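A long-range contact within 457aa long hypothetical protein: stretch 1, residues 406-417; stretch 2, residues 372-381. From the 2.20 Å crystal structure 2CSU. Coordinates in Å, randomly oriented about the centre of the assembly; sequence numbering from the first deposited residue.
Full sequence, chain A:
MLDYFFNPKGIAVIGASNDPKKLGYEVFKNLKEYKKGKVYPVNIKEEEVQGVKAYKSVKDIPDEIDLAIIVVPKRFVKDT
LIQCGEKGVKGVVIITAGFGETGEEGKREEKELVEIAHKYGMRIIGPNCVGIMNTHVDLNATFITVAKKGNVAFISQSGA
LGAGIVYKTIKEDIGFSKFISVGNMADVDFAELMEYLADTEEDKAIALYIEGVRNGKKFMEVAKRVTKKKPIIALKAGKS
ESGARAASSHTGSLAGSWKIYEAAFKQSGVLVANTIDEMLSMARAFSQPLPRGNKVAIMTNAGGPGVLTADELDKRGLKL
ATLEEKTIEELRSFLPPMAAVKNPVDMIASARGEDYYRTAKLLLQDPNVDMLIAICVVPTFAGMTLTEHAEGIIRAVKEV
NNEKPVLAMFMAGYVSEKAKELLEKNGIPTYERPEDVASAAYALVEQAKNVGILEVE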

ATOM      1  N   VAL A 406     -12.705   5.035 -16.983  1.00 31.02           N
ATOM      2  CA  VAL A 406     -12.662   3.651 -16.535  1.00 30.85           C
ATOM      3  C   VAL A 406     -11.543   3.436 -15.518  1.00 30.08           C
ATOM      4  O   VAL A 406     -10.381   3.748 -15.747  1.00 31.00           O
ATOM      5  CB  VAL A 406     -12.436   2.766 -17.759  1.00 31.89           C
ATOM      6  CG1 VAL A 406     -12.292   1.310 -17.322  1.00 31.71           C
ATOM      7  CG2 VAL A 406     -13.608   2.888 -18.713  1.00 31.49           C
ATOM      8  N   LEU A 407     -11.940   2.930 -14.337  1.00 29.72           N
ATOM      9  CA  LEU A 407     -10.951   2.654 -13.305  1.00 28.31           C
ATOM     10  C   LEU A 407     -10.878   1.158 -13.005  1.00 27.47           C
ATOM     11  O   LEU A 407     -11.850   0.422 -13.115  1.00 27.47           O
ATOM     12  CB  LEU A 407     -11.359   3.416 -12.046  1.00 29.21           C
ATOM     13  CG  LEU A 407     -11.431   4.926 -12.286  1.00 29.84           C
ATOM     14  CD1 LEU A 407     -11.789   5.704 -11.018  1.00 29.48           C
ATOM     15  CD2 LEU A 407     -10.110   5.505 -12.792  1.00 28.57           C
ATOM     16  N   ALA A 408      -9.663   0.707 -12.655  1.00 26.49           N
ATOM     17  CA  ALA A 408      -9.489  -0.704 -12.353  1.00 26.66           C
ATOM     18  C   ALA A 408      -8.942  -0.916 -10.944  1.00 26.91           C
ATOM     19  O   ALA A 408      -8.157  -0.137 -10.419  1.00 26.76           O
ATOM     20  CB  ALA A 408      -8.532  -1.303 -13.387  1.00 26.54           C
HETATM   21  N   MSE A 409      -9.443  -1.988 -10.308  1.00 27.70           N
HETATM   22  CA  MSE A 409      -8.848  -2.422  -9.058  1.00 29.28           C
HETATM   23  C   MSE A 409      -8.580  -3.921  -9.087  1.00 28.53           C
HETATM   24  O   MSE A 409      -9.486  -4.742  -9.012  1.00 27.71           O
HETATM   25  CB  MSE A 409      -9.820  -2.088  -7.925  1.00 32.11           C
HETATM   26  CG  MSE A 409      -9.126  -2.012  -6.563  1.00 37.00           C
HETATM   27 SE   MSE A 409      -9.739  -3.255  -5.418  1.00 47.90          SE
HETATM   28  CE  MSE A 409      -8.181  -4.101  -5.114  1.00 38.41           C
ATOM     29  N   PHE A 410      -7.290  -4.255  -9.254  1.00 28.04           N
ATOM     30  CA  PHE A 410      -6.931  -5.657  -9.426  1.00 29.81           C
ATOM     31  C   PHE A 410      -6.171  -6.211  -8.220  1.00 30.71           C
ATOM     32  O   PHE A 410      -5.333  -5.553  -7.615  1.00 31.51           O
ATOM     33  CB  PHE A 410      -6.066  -5.771 -10.681  1.00 28.24           C
ATOM     34  CG  PHE A 410      -6.932  -6.050 -11.874  1.00 27.86           C
ATOM     35  CD1 PHE A 410      -8.020  -5.230 -12.141  1.00 25.84           C
ATOM     36  CD2 PHE A 410      -6.629  -7.112 -12.711  1.00 27.11           C
ATOM     37  CE1 PHE A 410      -8.807  -5.473 -13.256  1.00 26.48           C
ATOM     38  CE2 PHE A 410      -7.424  -7.349 -13.831  1.00 25.49           C
ATOM     39  CZ  PHE A 410      -8.513  -6.531 -14.108  1.00 25.20           C
HETATM   40  N   MSE A 411      -6.516  -7.461  -7.855  1.00 32.28           N
HETATM   41  CA  MSE A 411      -5.844  -8.096  -6.728  1.00 34.77           C
HETATM   42  C   MSE A 411      -5.382  -9.512  -7.079  1.00 34.87           C
HETATM   43  O   MSE A 411      -6.102 -10.308  -7.665  1.00 35.83           O
HETATM   44  CB  MSE A 411      -6.827  -8.150  -5.557  1.00 36.20           C
HETATM   45  CG  MSE A 411      -7.116  -6.767  -4.970  1.00 40.31           C
HETATM   46 SE   MSE A 411      -8.349  -6.826  -3.662  1.00 44.41          SE
HETATM   47  CE  MSE A 411      -7.423  -7.835  -2.495  1.00 42.07           C
ATOM     48  N   ALA A 412      -4.116  -9.810  -6.731  1.00 35.47           N
ATOM     49  CA  ALA A 412      -3.294  -8.812  -6.059  1.00 36.35           C
ATOM     50  C   ALA A 412      -1.856  -9.303  -5.887  1.00 36.81           C
ATOM     51  O   ALA A 412      -1.472 -10.373  -6.340  1.00 35.96           O
ATOM     52  CB  ALA A 412      -3.915  -8.530  -4.689  1.00 37.52           C
ATOM     53  N   GLY A 413      -1.036  -8.455  -5.238  1.00 37.08           N
ATOM     54  CA  GLY A 413       0.355  -8.832  -5.017  1.00 37.41           C
ATOM     55  C   GLY A 413       1.042  -9.225  -6.325  1.00 37.53           C
ATOM     56  O   GLY A 413       0.916  -8.572  -7.352  1.00 37.31           O
ATOM     57  N   TYR A 414       1.824 -10.317  -6.255  1.00 37.59           N
ATOM     58  CA  TYR A 414       2.518 -10.777  -7.450  1.00 37.80           C
ATOM     59  C   TYR A 414       1.533 -11.194  -8.543  1.00 36.96           C
ATOM     60  O   TYR A 414       1.711 -10.898  -9.717  1.00 37.92           O
ATOM     61  CB  TYR A 414       3.401 -11.963  -7.059  1.00 38.21           C
ATOM     62  CG  TYR A 414       4.478 -11.509  -6.139  1.00 39.45           C
ATOM     63  CD1 TYR A 414       5.222 -10.373  -6.448  1.00 39.85           C
ATOM     64  CD2 TYR A 414       4.761 -12.224  -4.977  1.00 40.42           C
ATOM     65  CE1 TYR A 414       6.235  -9.952  -5.599  1.00 39.62           C
ATOM     66  CE2 TYR A 414       5.781 -11.810  -4.133  1.00 40.43           C
ATOM     67  CZ  TYR A 414       6.519 -10.684  -4.444  1.00 40.38           C
ATOM     68  OH  TYR A 414       7.535 -10.264  -3.607  1.00 40.58           O
ATOM     69  N   VAL A 415       0.527 -11.972  -8.161  1.00 36.33           N
ATOM     70  CA  VAL A 415      -0.440 -12.558  -9.090  1.00 35.46           C
ATOM     71  C   VAL A 415      -1.082 -11.544 -10.040  1.00 35.74           C
ATOM     72  O   VAL A 415      -1.428 -11.873 -11.179  1.00 35.51           O
ATOM     73  CB  VAL A 415      -1.573 -13.255  -8.304  1.00 34.84           C
ATOM     74  CG1 VAL A 415      -2.541 -13.940  -9.256  1.00 35.22           C
ATOM     75  CG2 VAL A 415      -0.997 -14.235  -7.305  1.00 35.34           C
ATOM     76  N   SER A 416      -1.247 -10.311  -9.573  1.00 35.81           N
ATOM     77  CA  SER A 416      -1.891  -9.276 -10.377  1.00 36.25           C
ATOM     78  C   SER A 416      -0.970  -8.292 -11.107  1.00 36.79           C
ATOM     79  O   SER A 416      -1.436  -7.427 -11.838  1.00 36.49           O
ATOM     80  CB  SER A 416      -2.866  -8.498  -9.486  1.00 36.29           C
ATOM     81  OG  SER A 416      -2.171  -7.735  -8.514  1.00 36.28           O
ATOM     82  N   GLU A 417       0.336  -8.436 -10.925  1.00 38.24           N
ATOM     83  CA  GLU A 417       1.293  -7.526 -11.536  1.00 40.54           C
ATOM     84  C   GLU A 417       1.219  -7.368 -13.047  1.00 40.44           C
ATOM     85  O   GLU A 417       1.230  -6.240 -13.550  1.00 39.88           O
ATOM     86  CB  GLU A 417       2.719  -7.908 -11.116  1.00 42.42           C
ATOM     87  CG  GLU A 417       3.050  -7.503  -9.678  1.00 45.87           C
ATOM     88  CD  GLU A 417       4.242  -6.560  -9.584  1.00 47.86           C
ATOM     89  OE1 GLU A 417       4.348  -5.643 -10.441  1.00 49.20           O
ATOM     90  OE2 GLU A 417       5.071  -6.739  -8.660  1.00 49.39           O
TER
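Stretch 2 (372-381) LIAICVVPTF

Stretch 2 enters as an extended strand, residues 372-377, and lies beside the strand 406-411 of stretch 1 as its parallel neighbour in a sheet. The phi/psi pairs of Leu372 through Val377, from -121/123 at Leu372 to -75/120 at Val377, all fall in the beta region, and Val378 at -74/117 continues the extended course beyond the strand. The N-to-C directions of the two strands differ by 15°, with a signed crossing angle of -15°, and the axes approach to 4.5 Å. The register is one to one without a bulge: CA-CA distances are 4.9 Å for Val406 and Leu372, 4.7 Å for Leu407 and Ile373, 4.6 Å for Ala408 and Ala374, 4.7 Å for Met409 and Ile375, 4.8 Å for Phe410 and Cys376, and 4.6 Å for Met411 and Val377.

Six backbone hydrogen bonds confirm this register. Leu407 N donates to Leu372 O at 2.8 Å, and Leu407 O accepts from Ala374 N at 2.7 Å, so one residue of stretch 1 bridges two residues of stretch 2 that flank Ile373. The pattern repeats at Met409, whose N reaches Ala374 O at 2.7 Å and whose O receives Cys376 N at 3.0 Å, and again at Met411, where N to Cys376 O is 2.8 Å and Val378 N to Met411 O is 2.6 Å. All six N-H...O angles lie between 159° and 172°, close to linear. Each of these six oxygens also takes a CA-H...O contact; Val377 CA, for example, stands 3.2 Å from Met411 O.

Side chains alternate between the two faces of the sheet. Leu407, Met409 and Met411 share one face with Ile373, Ile375 and Val377. There the closest apolar approaches are from CB of the stretch 1 residue: Leu407 CB to Ile373 CG1 and Met409 CB to Ile375 CG1 are both 4.2 Å, and Met411 CB to Val377 CG2 is 4.4 Å. Both methionines are selenomethionine, and the ends of their side chains lead away from stretch 2.

The other face carries Val406, Ala408 and Phe410 with Leu372, Ala374 and Cys376. Here Phe410, at chi1 -92°, brings its ring back over stretch 2. Cys376 CB lies 3.5 Å from the Phe410 ring centroid and 14° off the ring normal, a CH-pi contact over the face, whereas the sulfur, Cys376 SG, is oblique at 4.3 Å from that centroid. Ala374 O sits at the ring edge, 3.9 Å from Phe410 CE1.

Past the strands, Val378 points toward stretch 1 and loses 71 Å² to it, the largest area of any residue in either stretch. Its CG2 lies 4.0 Å from Phe410 CD2 and also 4.0 Å from Ser416 CB, while Val378 CG1 meets Val415 CG1 at 3.5 Å. Val415 CG1 also reaches Thr380 CG2 at 3.7 Å, extending the contact beyond the sheet. In all, 705 Å² is buried, both sides summed.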

ATOM      1  N   LEU A 372     -17.010   3.558 -14.955  1.00 33.36           N
ATOM      2  CA  LEU A 372     -16.948   2.115 -14.774  1.00 32.98           C
ATOM      3  C   LEU A 372     -15.730   1.727 -13.936  1.00 32.25           C
ATOM      4  O   LEU A 372     -14.598   2.070 -14.268  1.00 32.70           O
ATOM      5  CB  LEU A 372     -16.889   1.423 -16.144  1.00 34.27           C
ATOM      6  CG  LEU A 372     -16.900  -0.108 -16.247  1.00 35.98           C
ATOM      7  CD1 LEU A 372     -18.218  -0.625 -15.693  1.00 37.07           C
ATOM      8  CD2 LEU A 372     -16.750  -0.563 -17.668  1.00 37.17           C
ATOM      9  N   ILE A 373     -15.975   1.029 -12.837  1.00 30.81           N
ATOM     10  CA  ILE A 373     -14.925   0.469 -11.988  1.00 29.84           C
ATOM     11  C   ILE A 373     -14.814  -1.052 -12.141  1.00 29.12           C
ATOM     12  O   ILE A 373     -15.708  -1.810 -11.791  1.00 29.59           O
ATOM     13  CB  ILE A 373     -15.238   0.827 -10.533  1.00 29.58           C
ATOM     14  CG1 ILE A 373     -14.985   2.319 -10.297  1.00 30.31           C
ATOM     15  CG2 ILE A 373     -14.317   0.035  -9.585  1.00 29.62           C
ATOM     16  CD1 ILE A 373     -15.193   2.721  -8.835  1.00 29.85           C
ATOM     17  N   ALA A 374     -13.680  -1.483 -12.724  1.00 28.43           N
ATOM     18  CA  ALA A 374     -13.475  -2.924 -12.893  1.00 26.98           C
ATOM     19  C   ALA A 374     -12.642  -3.542 -11.756  1.00 26.14           C
ATOM     20  O   ALA A 374     -11.486  -3.206 -11.535  1.00 26.58           O
ATOM     21  CB  ALA A 374     -12.772  -3.149 -14.235  1.00 27.75           C
ATOM     22  N   ILE A 375     -13.287  -4.461 -11.004  1.00 25.64           N
ATOM     23  CA  ILE A 375     -12.600  -5.130  -9.893  1.00 25.19           C
ATOM     24  C   ILE A 375     -12.341  -6.615 -10.198  1.00 25.07           C
ATOM     25  O   ILE A 375     -13.233  -7.371 -10.576  1.00 26.04           O
ATOM     26  CB  ILE A 375     -13.486  -5.009  -8.648  1.00 23.33           C
ATOM     27  CG1 ILE A 375     -13.695  -3.534  -8.286  1.00 21.50           C
ATOM     28  CG2 ILE A 375     -12.811  -5.703  -7.447  1.00 23.53           C
ATOM     29  CD1 ILE A 375     -14.670  -3.355  -7.120  1.00 20.27           C
ATOM     30  N   CYS A 376     -11.065  -7.033 -10.056  1.00 25.57           N
ATOM     31  CA  CYS A 376     -10.781  -8.407 -10.373  1.00 25.80           C
ATOM     32  C   CYS A 376      -9.753  -8.977  -9.415  1.00 26.39           C
ATOM     33  O   CYS A 376      -8.612  -8.545  -9.339  1.00 26.48           O
ATOM     34  CB  CYS A 376     -10.208  -8.455 -11.786  1.00 24.93           C
ATOM     35  SG  CYS A 376      -9.615 -10.107 -12.225  1.00 26.41           S
ATOM     36  N   VAL A 377     -10.223  -9.936  -8.616  1.00 26.69           N
ATOM     37  CA  VAL A 377      -9.264 -10.827  -8.017  1.00 27.64           C
ATOM     38  C   VAL A 377      -8.777 -11.802  -9.094  1.00 28.82           C
ATOM     39  O   VAL A 377      -9.549 -12.489  -9.754  1.00 29.26           O
ATOM     40  CB  VAL A 377      -9.959 -11.577  -6.886  1.00 27.93           C
ATOM     41  CG1 VAL A 377      -8.952 -12.493  -6.198  1.00 28.05           C
ATOM     42  CG2 VAL A 377     -10.509 -10.589  -5.875  1.00 26.48           C
ATOM     43  N   VAL A 378      -7.455 -11.771  -9.334  1.00 30.27           N
ATOM     44  CA  VAL A 378      -6.915 -12.597 -10.406  1.00 30.68           C
ATOM     45  C   VAL A 378      -6.886 -14.078 -10.022  1.00 31.57           C
ATOM     46  O   VAL A 378      -6.225 -14.504  -9.082  1.00 30.48           O
ATOM     47  CB  VAL A 378      -5.509 -12.100 -10.742  1.00 30.76           C
ATOM     48  CG1 VAL A 378      -4.861 -13.036 -11.767  1.00 30.30           C
ATOM     49  CG2 VAL A 378      -5.591 -10.707 -11.332  1.00 29.94           C
ATOM     50  N   PRO A 379      -7.656 -14.884 -10.779  1.00 33.62           N
ATOM     51  CA  PRO A 379      -7.765 -16.309 -10.521  1.00 36.01           C
ATOM     52  C   PRO A 379      -6.545 -17.057 -11.048  1.00 38.37           C
ATOM     53  O   PRO A 379      -5.972 -16.723 -12.077  1.00 39.13           O
ATOM     54  CB  PRO A 379      -9.024 -16.796 -11.230  1.00 34.99           C
ATOM     55  CG  PRO A 379      -9.139 -15.891 -12.460  1.00 34.82           C
ATOM     56  CD  PRO A 379      -8.464 -14.531 -11.941  1.00 33.95           C
ATOM     57  N   THR A 380      -6.163 -18.099 -10.288  1.00 41.15           N
ATOM     58  CA  THR A 380      -5.051 -18.942 -10.710  1.00 44.04           C
ATOM     59  C   THR A 380      -5.526 -20.371 -10.995  1.00 46.18           C
ATOM     60  O   THR A 380      -4.770 -21.335 -10.981  1.00 46.25           O
ATOM     61  CB  THR A 380      -4.011 -18.943  -9.588  1.00 44.23           C
ATOM     62  OG1 THR A 380      -4.613 -19.462  -8.401  1.00 44.44           O
ATOM     63  CG2 THR A 380      -3.534 -17.513  -9.313  1.00 44.42           C
ATOM     64  N   PHE A 381      -6.853 -20.480 -11.220  1.00 47.69           N
ATOM     65  CA  PHE A 381      -7.440 -21.787 -11.492  1.00 49.18           C
ATOM     66  C   PHE A 381      -8.336 -21.770 -12.740  1.00 49.22           C
ATOM     67  O   PHE A 381      -8.556 -20.742 -13.364  1.00 49.38           O
ATOM     68  CB  PHE A 381      -8.252 -22.212 -10.265  1.00 51.00           C
ATOM     69  CG  PHE A 381      -9.291 -21.173  -9.941  1.00 52.93           C
ATOM     70  CD1 PHE A 381     -10.530 -21.224 -10.570  1.00 53.51           C
ATOM     71  CD2 PHE A 381      -9.040 -20.217  -8.968  1.00 54.04           C
ATOM     72  CE1 PHE A 381     -11.520 -20.321 -10.214  1.00 54.07           C
ATOM     73  CE2 PHE A 381     -10.041 -19.315  -8.616  1.00 54.50           C
ATOM     74  CZ  PHE A 381     -11.286 -19.368  -9.231  1.00 54.16           C
TER